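Local coordinates for protein NADPH Quinone Oxidoreductase (Streptococcus mutans, PDB 4F8Y) that binds FAD and probably catalyses the NADPH-dependent reduction of quinones such as menadione, at residues Tyr39-Asp44 / Glu65-Leu70. Sequence-based numbering, arbitrary orientation.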
loop_
_atom_site.group_PDB
_atom_site.type_symbol
_atom_site.label_atom_id
_atom_site.label_comp_id
_atom_site.label_asym_id
_atom_site.label_seq_id
_atom_site.Cartn_x
_atom_site.Cartn_y
_atom_site.Cartn_z
ATOM N N TYR A 39 8.181 -6.271 10.821
ATOM C CA TYR A 39 8.657 -7.576 10.360
ATOM C C TYR A 39 9.085 -8.485 11.513
ATOM O O TYR A 39 8.796 -9.682 11.516
ATOM C CB TYR A 39 9.793 -7.413 9.340
ATOM C CG TYR A 39 9.308 -7.333 7.906
ATOM C CD1 TYR A 39 9.133 -8.486 7.156
ATOM C CD2 TYR A 39 9.015 -6.110 7.309
ATOM C CE1 TYR A 39 8.683 -8.430 5.850
ATOM C CE2 TYR A 39 8.571 -6.041 6.004
ATOM C CZ TYR A 39 8.402 -7.210 5.277
ATOM O OH TYR A 39 7.957 -7.170 3.970
ATOM N N ALA A 40 9.781 -7.908 12.484
ATOM C CA ALA A 40 10.169 -8.620 13.700
ATOM C C ALA A 40 8.959 -8.983 14.554
ATOM O O ALA A 40 9.004 -9.957 15.304
ATOM C CB ALA A 40 11.159 -7.788 14.508
ATOM N N GLU A 41 7.885 -8.200 14.434
ATOM C CA GLU A 41 6.639 -8.440 15.167
ATOM C C GLU A 41 5.778 -9.506 14.498
ATOM O O GLU A 41 4.780 -9.949 15.072
ATOM C CB GLU A 41 5.833 -7.143 15.296
ATOM C CG GLU A 41 6.487 -6.105 16.197
ATOM C CD GLU A 41 5.958 -6.144 17.615
ATOM O OE1 GLU A 41 4.782 -5.789 17.802
ATOM O OE2 GLU A 41 6.710 -6.513 18.541
ATOM N N HIS A 42 6.179 -9.918 13.296
ATOM C CA HIS A 42 5.382 -10.819 12.463
ATOM C C HIS A 42 3.981 -10.236 12.275
ATOM O O HIS A 42 2.977 -10.965 12.300
ATOM C CB HIS A 42 5.275 -12.223 13.072
ATOM C CG HIS A 42 6.478 -12.647 13.860
ATOM N ND1 HIS A 42 7.705 -12.891 13.279
ATOM C CD2 HIS A 42 6.633 -12.892 15.185
ATOM C CE1 HIS A 42 8.567 -13.253 14.215
ATOM N NE2 HIS A 42 7.941 -13.266 15.378
ATOM N N PHE A 43 3.918 -8.918 12.094
ATOM C CA PHE A 43 2.647 -8.216 11.948
ATOM C C PHE A 43 1.811 -8.797 10.808
ATOM O O PHE A 43 2.299 -8.992 9.689
ATOM C CB PHE A 43 2.869 -6.715 11.741
ATOM C CG PHE A 43 1.603 -5.905 11.782
ATOM C CD1 PHE A 43 0.999 -5.603 12.987
ATOM C CD2 PHE A 43 1.020 -5.438 10.613
ATOM C CE1 PHE A 43 -0.179 -4.857 13.028
ATOM C CE2 PHE A 43 -0.149 -4.699 10.644
ATOM C CZ PHE A 43 -0.749 -4.405 11.852
ATOM N N ASP A 44 0.551 -9.087 11.126
ATOM C CA ASP A 44 -0.432 -9.560 10.158
ATOM C C ASP A 44 -1.163 -8.353 9.562
ATOM O O ASP A 44 -2.019 -7.758 10.225
ATOM C CB ASP A 44 -1.416 -10.510 10.858
ATOM C CG ASP A 44 -2.418 -11.150 9.903
ATOM O OD1 ASP A 44 -2.422 -10.822 8.695
ATOM O OD2 ASP A 44 -3.220 -11.985 10.374
ATOM N N GLU A 65 -4.801 -4.119 19.562
ATOM C CA GLU A 65 -4.836 -3.219 20.703
ATOM C C GLU A 65 -3.448 -2.715 21.084
ATOM O O GLU A 65 -3.281 -1.543 21.447
ATOM C CB GLU A 65 -5.490 -3.858 21.912
ATOM C CG GLU A 65 -5.412 -2.920 23.096
ATOM C CD GLU A 65 -6.172 -3.396 24.294
ATOM O OE1 GLU A 65 -6.556 -4.589 24.339
ATOM O OE2 GLU A 65 -6.382 -2.564 25.198
ATOM N N LYS A 66 -2.462 -3.605 21.012
ATOM C CA LYS A 66 -1.074 -3.247 21.266
ATOM C C LYS A 66 -0.667 -2.060 20.392
ATOM O O LYS A 66 0.019 -1.126 20.843
ATOM C CB LYS A 66 -0.155 -4.442 20.974
ATOM C CG LYS A 66 1.286 -4.206 21.391
ATOM C CD LYS A 66 2.268 -5.147 20.726
ATOM C CE LYS A 66 3.686 -4.617 20.924
ATOM N NZ LYS A 66 4.751 -5.584 20.532
ATOM N N TYR A 67 -1.111 -2.103 19.139
ATOM C CA TYR A 67 -0.688 -1.134 18.135
ATOM C C TYR A 67 -1.516 0.157 18.123
ATOM O O TYR A 67 -1.004 1.206 17.736
ATOM C CB TYR A 67 -0.610 -1.803 16.759
ATOM C CG TYR A 67 0.212 -3.077 16.796
ATOM C CD1 TYR A 67 1.600 -3.029 16.901
ATOM C CD2 TYR A 67 -0.394 -4.324 16.752
ATOM C CE1 TYR A 67 2.359 -4.187 16.942
ATOM C CE2 TYR A 67 0.351 -5.481 16.803
ATOM C CZ TYR A 67 1.728 -5.405 16.895
ATOM O OH TYR A 67 2.474 -6.557 16.941
ATOM N N ARG A 68 -2.772 0.095 18.567
ATOM C CA ARG A 68 -3.540 1.314 18.809
ATOM C C ARG A 68 -2.920 2.090 19.963
ATOM O O ARG A 68 -2.739 3.304 19.890
ATOM C CB ARG A 68 -4.992 0.997 19.152
ATOM C CG ARG A 68 -5.841 0.555 17.968
ATOM C CD ARG A 68 -7.330 0.557 18.308
ATOM N NE ARG A 68 -7.668 -0.416 19.340
ATOM C CZ ARG A 68 -7.940 -1.699 19.112
ATOM N NH1 ARG A 68 -7.919 -2.184 17.876
ATOM N NH2 ARG A 68 -8.238 -2.498 20.125
ATOM N N ASP A 69 -2.592 1.377 21.033
ATOM C CA ASP A 69 -2.062 2.010 22.240
ATOM C C ASP A 69 -0.711 2.691 22.008
ATOM O O ASP A 69 -0.423 3.721 22.625
ATOM C CB ASP A 69 -1.963 0.991 23.376
ATOM C CG ASP A 69 -3.318 0.645 23.970
ATOM O OD1 ASP A 69 -4.282 1.404 23.739
ATOM O OD2 ASP A 69 -3.415 -0.387 24.669
ATOM N N LEU A 70 0.114 2.114 21.129
ATOM C CA LEU A 70 1.388 2.726 20.725
ATOM C C LEU A 70 1.150 4.064 20.001
ATOM O O LEU A 70 1.783 5.089 20.306
ATOM C CB LEU A 70 2.186 1.768 19.824
ATOM C CG LEU A 70 3.026 0.665 20.479
ATOM C CD1 LEU A 70 3.555 -0.302 19.429
ATOM C CD2 LEU A 70 4.190 1.266 21.289
HETATM O O HOH W 1 2.386 -8.426 15.190
#
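Tyr-67 meets Glu-41 and Phe-43. The phenol donates from Tyr-67 OH to Glu-41 OE1 at 2.6 Å; OE1 lies in the plane of the ring at its edge, whereas the hydroxyl reaches OE1 from 37° above the carboxylate plane. Glu-41 OE1 also accepts from Lys-66 NZ at 2.7 Å, through its syn lone pair, as part of a salt bridge; NZ is also weakly bonded to Glu-41 OE2. Two donors on OE1, with the weaker bond to OE2, restrict the rotation of the carboxylate and would be expected to favour its ionised form. Both segments belong to the flavodoxin-like fold: Glu-41 and Phe-43 sit in the loop that follows strand 32-37, outermost in the chain's parallel sheet, Tyr-67 on helix 65-73, and Leu-36 of that strand touches both Glu-41 and Tyr-67. Phe-43, with CG anti to its backbone N (chi1 -172°), points its ring edge at one face of Tyr-67. Centroids 5.1 Å apart and planes at 89° define a T-shaped pair, with Phe-43 CE1 3.8 Å from Tyr-67 CD2. On the opposite face lies CD of the extended Lys-66 chain. One water donates to both Tyr-67 OH (2.6 Å) and Glu-41 O (2.8 Å).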